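Local coordinates for protein gene product PA4716 (Pseudomonas aeruginosa, PDB 1U0K) that is of unconfirmed function but belongs to the PhzF family and is probably an isomerase of the epimerase type, at residues P58-A63 with T99-S104; A142-L147 with N183-A188. All blocks are in the same frame, centred on the assembly; numbering follows the deposited sequence.

Interaction 1: residues P58-A63 with T99-S104; sequences PRAFRA and TLHLAS
Arg59 O is gripped by two donors: Thr99 N, at 2.9 Å, and a water that also meets Thr99 OG1, so the amide of Thr99 holds this carbonyl directly and its hydroxyl does so through the water. The ladder then alternates. Phe61 N gives its hydrogen to Thr99 O at 3.0 Å, Phe61 O receives His101 N at 2.8 Å, and Ala63 N reaches His101 O at 2.9 Å. Thr99 thus bonds through N and O to Arg59 and Phe61, which flank Ala60, and His101 likewise to Phe61 and Ala63, which flank Arg62: the parallel pattern. The short strand axes lie 4.5 Å apart, their N-to-C directions 30° from each other. The bonds are near straight at hydrogen, but the acceptor ends differ: His101 N lies in the plane of the Phe61 carbonyl, whereas Ala63 N is tilted 30° from that of His101.

Side chains sort by face. Ala60, Arg62, Thr99 and His101 share one, where Ala60 CB sits at the edge of the imidazole, near its plane. Phe61 and Leu100 share the other: Leu100 CG is anti to its carbonyl carbon (chi1 -62°), and the methyl CD2 beyond it comes back to Phe61 CB at 3.7 Å. Leu86, Leu79 and Ala82 of helix 78-90 pack against this pair. The guanidinium of Arg59 leads away, bonding Gln96 and His97 O and lying in a cation-pi contact with Trp98. The result is a parallel strand pair linked through helix 78-90, consistent with the alpha/beta fold of the PhzF family, which belongs to the diaminopimelate epimerase clan.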
ATOM      1  N   PRO A  58      22.641   7.023  23.275  1.00 14.10           N
ATOM      2  CA  PRO A  58      21.326   7.635  23.013  1.00 14.62           C
ATOM      3  C   PRO A  58      21.214   8.349  21.662  1.00 14.43           C
ATOM      4  O   PRO A  58      20.092   8.689  21.274  1.00 15.23           O
ATOM      5  CB  PRO A  58      21.159   8.628  24.172  1.00 15.16           C
ATOM      6  CG  PRO A  58      22.535   8.937  24.595  1.00 15.70           C
ATOM      7  CD  PRO A  58      23.345   7.682  24.390  1.00 14.98           C
ATOM      8  N   ARG A  59      22.329   8.571  20.971  1.00 13.76           N
ATOM      9  CA  ARG A  59      22.318   9.206  19.652  1.00 13.61           C
ATOM     10  C   ARG A  59      22.602   8.223  18.518  1.00 13.10           C
ATOM     11  O   ARG A  59      22.745   8.644  17.368  1.00 13.45           O
ATOM     12  CB  ARG A  59      23.345  10.339  19.591  1.00 13.88           C
ATOM     13  CG  ARG A  59      23.087  11.465  20.563  1.00 16.25           C
ATOM     14  CD  ARG A  59      23.939  12.685  20.294  1.00 18.60           C
ATOM     15  NE  ARG A  59      23.485  13.858  21.030  1.00 20.44           N
ATOM     16  CZ  ARG A  59      22.398  14.569  20.741  1.00 22.04           C
ATOM     17  NH1 ARG A  59      21.619  14.258  19.697  1.00 21.18           N
ATOM     18  NH2 ARG A  59      22.093  15.615  21.505  1.00 23.60           N
ATOM     19  N   ALA A  60      22.689   6.930  18.827  1.00 11.74           N
ATOM     20  CA  ALA A  60      22.956   5.908  17.816  1.00 11.45           C
ATOM     21  C   ALA A  60      21.987   4.728  17.901  1.00 10.89           C
ATOM     22  O   ALA A  60      21.661   4.247  18.972  1.00 10.34           O
ATOM     23  CB  ALA A  60      24.411   5.418  17.907  1.00 11.63           C
ATOM     24  N   PHE A  61      21.481   4.301  16.745  1.00 10.74           N
ATOM     25  CA  PHE A  61      20.510   3.221  16.650  1.00 11.22           C
ATOM     26  C   PHE A  61      20.862   2.342  15.484  1.00 11.29           C
ATOM     27  O   PHE A  61      21.320   2.834  14.460  1.00 12.18           O
ATOM     28  CB  PHE A  61      19.096   3.792  16.429  1.00 11.21           C
ATOM     29  CG  PHE A  61      18.613   4.620  17.562  1.00 12.41           C
ATOM     30  CD1 PHE A  61      19.082   5.907  17.737  1.00 13.60           C
ATOM     31  CD2 PHE A  61      17.705   4.114  18.472  1.00 13.61           C
ATOM     32  CE1 PHE A  61      18.672   6.670  18.813  1.00 15.15           C
ATOM     33  CE2 PHE A  61      17.270   4.896  19.544  1.00 14.66           C
ATOM     34  CZ  PHE A  61      17.754   6.161  19.710  1.00 13.42           C
ATOM     35  N   ARG A  62      20.631   1.048  15.619  1.00 12.08           N
ATOM     36  CA  ARG A  62      20.604   0.196  14.445  1.00 12.59           C
ATOM     37  C   ARG A  62      19.243   0.355  13.786  1.00 12.33           C
ATOM     38  O   ARG A  62      18.236   0.606  14.456  1.00 12.21           O
ATOM     39  CB  ARG A  62      20.853  -1.257  14.804  1.00 13.34           C
ATOM     40  CG  ARG A  62      22.228  -1.526  15.395  1.00 16.07           C
ATOM     41  CD  ARG A  62      22.451  -2.989  15.736  1.00 21.10           C
ATOM     42  NE  ARG A  62      21.743  -3.378  16.957  1.00 25.85           N
ATOM     43  CZ  ARG A  62      21.105  -4.533  17.147  1.00 28.63           C
ATOM     44  NH1 ARG A  62      21.053  -5.466  16.195  1.00 30.81           N
ATOM     45  NH2 ARG A  62      20.506  -4.764  18.312  1.00 30.68           N
ATOM     46  N   ALA A  63      19.226   0.208  12.477  1.00 11.68           N
ATOM     47  CA  ALA A  63      17.996   0.350  11.706  1.00 11.49           C
ATOM     48  C   ALA A  63      17.817  -0.807  10.737  1.00 11.80           C
ATOM     49  O   ALA A  63      18.784  -1.380  10.233  1.00 12.49           O
ATOM     50  CB  ALA A  63      18.008   1.634  10.981  1.00 11.51           C
ATOM     51  N   THR A  99      23.454   8.864  14.585  1.00 12.51           N
ATOM     52  CA  THR A  99      24.098   7.862  13.750  1.00 13.02           C
ATOM     53  C   THR A  99      23.172   6.675  13.635  1.00 12.19           C
ATOM     54  O   THR A  99      22.756   6.105  14.643  1.00 12.84           O
ATOM     55  CB  THR A  99      25.429   7.423  14.361  1.00 12.97           C
ATOM     56  OG1 THR A  99      26.276   8.571  14.521  1.00 15.28           O
ATOM     57  CG2 THR A  99      26.183   6.491  13.413  1.00 15.17           C
ATOM     58  N   LEU A 100      22.833   6.299  12.409  1.00 12.47           N
ATOM     59  CA  LEU A 100      22.017   5.118  12.180  1.00 13.04           C
ATOM     60  C   LEU A 100      22.840   4.034  11.493  1.00 13.89           C
ATOM     61  O   LEU A 100      23.472   4.278  10.476  1.00 14.02           O
ATOM     62  CB  LEU A 100      20.763   5.473  11.369  1.00 13.07           C
ATOM     63  CG  LEU A 100      19.829   6.467  12.057  1.00 14.41           C
ATOM     64  CD1 LEU A 100      18.659   6.803  11.142  1.00 15.37           C
ATOM     65  CD2 LEU A 100      19.328   5.937  13.391  1.00 14.81           C
ATOM     66  N   HIS A 101      22.819   2.836  12.061  1.00 14.47           N
ATOM     67  CA  HIS A 101      23.628   1.729  11.568  1.00 15.88           C
ATOM     68  C   HIS A 101      22.770   0.764  10.776  1.00 17.31           C
ATOM     69  O   HIS A 101      21.855   0.158  11.313  1.00 16.87           O
ATOM     70  CB  HIS A 101      24.300   1.003  12.737  1.00 16.14           C
ATOM     71  CG  HIS A 101      25.337   1.829  13.422  1.00 18.04           C
ATOM     72  ND1 HIS A 101      26.590   2.044  12.884  1.00 21.41           N
ATOM     73  CD2 HIS A 101      25.303   2.514  14.586  1.00 19.11           C
ATOM     74  CE1 HIS A 101      27.282   2.828  13.695  1.00 20.95           C
ATOM     75  NE2 HIS A 101      26.523   3.127  14.735  1.00 19.51           N
ATOM     76  N   LEU A 102      23.060   0.658   9.485  1.00 19.33           N
ATOM     77  CA  LEU A 102      22.515  -0.403   8.649  1.00 21.89           C
ATOM     78  C   LEU A 102      23.584  -1.493   8.584  1.00 23.84           C
ATOM     79  O   LEU A 102      24.731  -1.243   8.929  1.00 25.19           O
ATOM     80  CB  LEU A 102      22.168   0.142   7.264  1.00 21.81           C
ATOM     81  CG  LEU A 102      21.025   1.171   7.244  1.00 22.98           C
ATOM     82  CD1 LEU A 102      21.057   1.998   5.969  1.00 24.46           C
ATOM     83  CD2 LEU A 102      19.665   0.488   7.411  1.00 23.97           C
ATOM     84  N   ALA A 103      23.210  -2.702   8.192  1.00 26.25           N
ATOM     85  CA  ALA A 103      24.165  -3.815   8.135  1.00 27.75           C
ATOM     86  C   ALA A 103      25.438  -3.421   7.388  1.00 29.10           C
ATOM     87  O   ALA A 103      26.552  -3.637   7.881  1.00 29.54           O
ATOM     88  CB  ALA A 103      23.527  -5.020   7.470  1.00 27.94           C
ATOM     89  N   SER A 104      25.246  -2.801   6.223  1.00 30.37           N
ATOM     90  CA  SER A 104      26.323  -2.475   5.282  1.00 31.20           C
ATOM     91  C   SER A 104      27.161  -1.263   5.678  1.00 31.23           C
ATOM     92  O   SER A 104      28.363  -1.227   5.391  1.00 32.10           O
ATOM     93  CB  SER A 104      25.744  -2.206   3.885  1.00 31.47           C
ATOM     94  OG  SER A 104      24.588  -1.367   3.962  1.00 33.39           O
TER
HETATM   95  O   HOH W   1      25.664   9.695  16.888  1.00 23.47           O
HETATM   96  O   HOH W   2      19.889  -2.752   8.145  1.00 18.19           O

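Interaction 2: residues A142-L147 with N183-A188; sequences AEAFSL and NDLQEA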
ATOM      1  N   ALA A 142      14.831   1.271 -22.530  1.00 26.56           N
ATOM      2  CA  ALA A 142      13.872   2.284 -22.962  1.00 27.39           C
ATOM      3  C   ALA A 142      12.544   1.623 -23.318  1.00 28.00           C
ATOM      4  O   ALA A 142      11.491   2.044 -22.862  1.00 27.96           O
ATOM      5  CB  ALA A 142      14.415   3.068 -24.149  1.00 27.51           C
ATOM      6  N   GLU A 143      12.609   0.548 -24.091  1.00 29.07           N
ATOM      7  CA  GLU A 143      11.404  -0.155 -24.535  1.00 29.95           C
ATOM      8  C   GLU A 143      10.687  -0.954 -23.442  1.00 30.22           C
ATOM      9  O   GLU A 143       9.482  -1.207 -23.533  1.00 30.25           O
ATOM     10  CB  GLU A 143      11.751  -1.045 -25.719  1.00 30.11           C
ATOM     11  CG  GLU A 143      12.105  -0.227 -26.954  1.00 31.59           C
ATOM     12  CD  GLU A 143      13.010  -0.958 -27.922  1.00 32.97           C
ATOM     13  OE1 GLU A 143      13.388  -2.103 -27.624  1.00 33.93           O
ATOM     14  OE2 GLU A 143      13.346  -0.380 -28.978  1.00 34.31           O
ATOM     15  N   ALA A 144      11.421  -1.333 -22.402  1.00 30.22           N
ATOM     16  CA  ALA A 144      10.831  -1.967 -21.234  1.00 30.28           C
ATOM     17  C   ALA A 144       9.950  -0.981 -20.469  1.00 30.56           C
ATOM     18  O   ALA A 144       9.135  -1.387 -19.654  1.00 30.04           O
ATOM     19  CB  ALA A 144      11.922  -2.519 -20.326  1.00 30.28           C
ATOM     20  N   PHE A 145      10.140   0.314 -20.726  1.00 30.95           N
ATOM     21  CA  PHE A 145       9.296   1.366 -20.169  1.00 31.52           C
ATOM     22  C   PHE A 145       8.454   2.078 -21.245  1.00 32.56           C
ATOM     23  O   PHE A 145       8.076   3.236 -21.074  1.00 32.82           O
ATOM     24  CB  PHE A 145      10.168   2.365 -19.394  1.00 31.27           C
ATOM     25  CG  PHE A 145      10.616   1.854 -18.054  1.00 29.91           C
ATOM     26  CD1 PHE A 145      11.767   1.087 -17.935  1.00 29.11           C
ATOM     27  CD2 PHE A 145       9.878   2.125 -16.915  1.00 28.81           C
ATOM     28  CE1 PHE A 145      12.170   0.604 -16.700  1.00 28.43           C
ATOM     29  CE2 PHE A 145      10.282   1.644 -15.678  1.00 28.60           C
ATOM     30  CZ  PHE A 145      11.427   0.884 -15.574  1.00 28.47           C
ATOM     31  N   SER A 146       8.142   1.369 -22.332  1.00 33.59           N
ATOM     32  CA  SER A 146       7.292   1.885 -23.422  1.00 34.37           C
ATOM     33  C   SER A 146       7.864   3.124 -24.130  1.00 35.04           C
ATOM     34  O   SER A 146       7.115   3.983 -24.601  1.00 35.19           O
ATOM     35  CB  SER A 146       5.870   2.173 -22.913  1.00 34.33           C
ATOM     36  OG  SER A 146       5.334   1.070 -22.201  1.00 34.08           O
ATOM     37  N   LEU A 147       9.190   3.194 -24.211  1.00 35.91           N
ATOM     38  CA  LEU A 147       9.907   4.296 -24.856  1.00 36.58           C
ATOM     39  C   LEU A 147      10.712   3.754 -26.037  1.00 36.96           C
ATOM     40  O   LEU A 147      10.798   2.544 -26.221  1.00 37.05           O
ATOM     41  CB  LEU A 147      10.862   4.967 -23.857  1.00 36.54           C
ATOM     42  CG  LEU A 147      10.346   6.094 -22.958  1.00 37.27           C
ATOM     43  CD1 LEU A 147       8.889   5.913 -22.550  1.00 37.30           C
ATOM     44  CD2 LEU A 147      11.234   6.218 -21.724  1.00 37.19           C
ATOM     45  N   ASN A 183       8.014  -4.915 -19.251  1.00 35.57           N
ATOM     46  CA  ASN A 183       8.842  -6.125 -19.246  1.00 35.46           C
ATOM     47  C   ASN A 183       9.438  -6.415 -17.877  1.00 35.08           C
ATOM     48  O   ASN A 183       9.578  -5.519 -17.044  1.00 35.01           O
ATOM     49  CB  ASN A 183       9.972  -6.017 -20.276  1.00 35.55           C
ATOM     50  CG  ASN A 183       9.463  -5.901 -21.702  1.00 36.22           C
ATOM     51  OD1 ASN A 183      10.069  -5.222 -22.529  1.00 36.57           O
ATOM     52  ND2 ASN A 183       8.345  -6.566 -21.997  1.00 37.18           N
ATOM     53  N   ASP A 184       9.778  -7.681 -17.652  1.00 34.62           N
ATOM     54  CA  ASP A 184      10.514  -8.080 -16.460  1.00 34.39           C
ATOM     55  C   ASP A 184      11.950  -7.575 -16.602  1.00 33.71           C
ATOM     56  O   ASP A 184      12.579  -7.772 -17.641  1.00 33.43           O
ATOM     57  CB  ASP A 184      10.504  -9.602 -16.286  1.00 34.71           C
ATOM     58  CG  ASP A 184      11.400 -10.060 -15.148  1.00 35.94           C
ATOM     59  OD1 ASP A 184      11.028  -9.844 -13.978  1.00 38.35           O
ATOM     60  OD2 ASP A 184      12.504 -10.621 -15.327  1.00 39.28           O
ATOM     61  N   LEU A 185      12.449  -6.927 -15.554  1.00 32.95           N
ATOM     62  CA  LEU A 185      13.751  -6.264 -15.581  1.00 32.47           C
ATOM     63  C   LEU A 185      14.824  -7.018 -14.810  1.00 32.40           C
ATOM     64  O   LEU A 185      15.980  -6.627 -14.836  1.00 31.90           O
ATOM     65  CB  LEU A 185      13.632  -4.864 -14.975  1.00 32.37           C
ATOM     66  CG  LEU A 185      12.553  -3.942 -15.539  1.00 31.37           C
ATOM     67  CD1 LEU A 185      12.446  -2.688 -14.683  1.00 31.00           C
ATOM     68  CD2 LEU A 185      12.849  -3.590 -16.986  1.00 31.38           C
ATOM     69  N   GLN A 186      14.450  -8.094 -14.122  1.00 32.47           N
ATOM     70  CA  GLN A 186      15.338  -8.707 -13.136  1.00 32.60           C
ATOM     71  C   GLN A 186      16.678  -9.159 -13.698  1.00 32.36           C
ATOM     72  O   GLN A 186      17.723  -8.775 -13.175  1.00 32.25           O
ATOM     73  CB  GLN A 186      14.651  -9.892 -12.448  1.00 32.78           C
ATOM     74  CG  GLN A 186      15.384 -10.384 -11.215  1.00 34.07           C
ATOM     75  CD  GLN A 186      15.720  -9.256 -10.270  1.00 35.33           C
ATOM     76  OE1 GLN A 186      14.828  -8.690  -9.635  1.00 37.84           O
ATOM     77  NE2 GLN A 186      16.999  -8.903 -10.191  1.00 35.36           N
ATOM     78  N   GLU A 187      16.657  -9.975 -14.746  1.00 32.23           N
ATOM     79  CA  GLU A 187      17.898 -10.543 -15.280  1.00 32.29           C
ATOM     80  C   GLU A 187      18.736  -9.513 -16.051  1.00 31.28           C
ATOM     81  O   GLU A 187      19.959  -9.607 -16.070  1.00 31.28           O
ATOM     82  CB  GLU A 187      17.623 -11.789 -16.130  1.00 32.90           C
ATOM     83  CG  GLU A 187      16.968 -11.530 -17.473  1.00 35.10           C
ATOM     84  CD  GLU A 187      16.830 -12.793 -18.312  1.00 38.37           C
ATOM     85  OE1 GLU A 187      16.575 -13.877 -17.735  1.00 40.68           O
ATOM     86  OE2 GLU A 187      16.968 -12.700 -19.558  1.00 40.07           O
ATOM     87  N   ALA A 188      18.075  -8.539 -16.675  1.00 29.89           N
ATOM     88  CA  ALA A 188      18.771  -7.433 -17.338  1.00 29.05           C
ATOM     89  C   ALA A 188      19.512  -6.575 -16.316  1.00 28.24           C
ATOM     90  O   ALA A 188      20.664  -6.192 -16.528  1.00 27.95           O
ATOM     91  CB  ALA A 188      17.788  -6.579 -18.126  1.00 28.80           C
TER
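A Schellman motif ends helix 135-144 where the segment 183-188, on its way into helix 186-192, packs against it. The geometry supporting the motif is Leu147 N to Ala142 O at 2.9 Å and Ser146 N to Glu143 O at 3.1 Å, with Ser146 at positive phi (61°). Phe145 N also reaches Ala142 O, from the face of that carbonyl's plane opposite to Leu147 N.

Ala144 and Phe145, next to this turn, carry the contact; their backbones are hydrogen-bonded to Val182 and Arg180, just ahead of Asn183. Asn183 brings its amide oxygen OD1 to 3.6 Å from Ala144 CA, while its CB faces the methyl of Ala144. Leu185 CG is anti to the carbonyl carbon (chi1 -53°). From there CD2 meets Ala144 CB at 3.6 Å and CD1 meets Phe145 CZ, at the far end of the ring, at 3.8 Å, the two side chains crossing at about a right angle. Val197, on strand 196-201, touches both Phe145 and Leu185. The buried Asn183 N has no partner in the model.

Ahead of helix 186-192, Asp184 OD2 accepts a weak capping bond from Gln186 N, 3.4 Å long.

Overall arrangement
The two contacts lie on opposite sides of the chain's centre, their own centres 35 Å apart and their nearest atoms about 18 Å apart, so neither touches the other. They come in series along the chain: interaction 1 closes at Ser104 before interaction 2 opens at Ala142. Interaction 1 pairs strands 60-67 and 96-101, whereas interaction 2 joins the end of helix 135-144 to the approach to helix 186-192, beside strand 196-201. The Leu102 side chain of interaction 1 lies about 9 Å from that of Glu48, the predicted active-site residue; interaction 2 is remote from it. The two contacts therefore belong to separate regions of the PhzF-type fold, interaction 1 being the nearer to the predicted site.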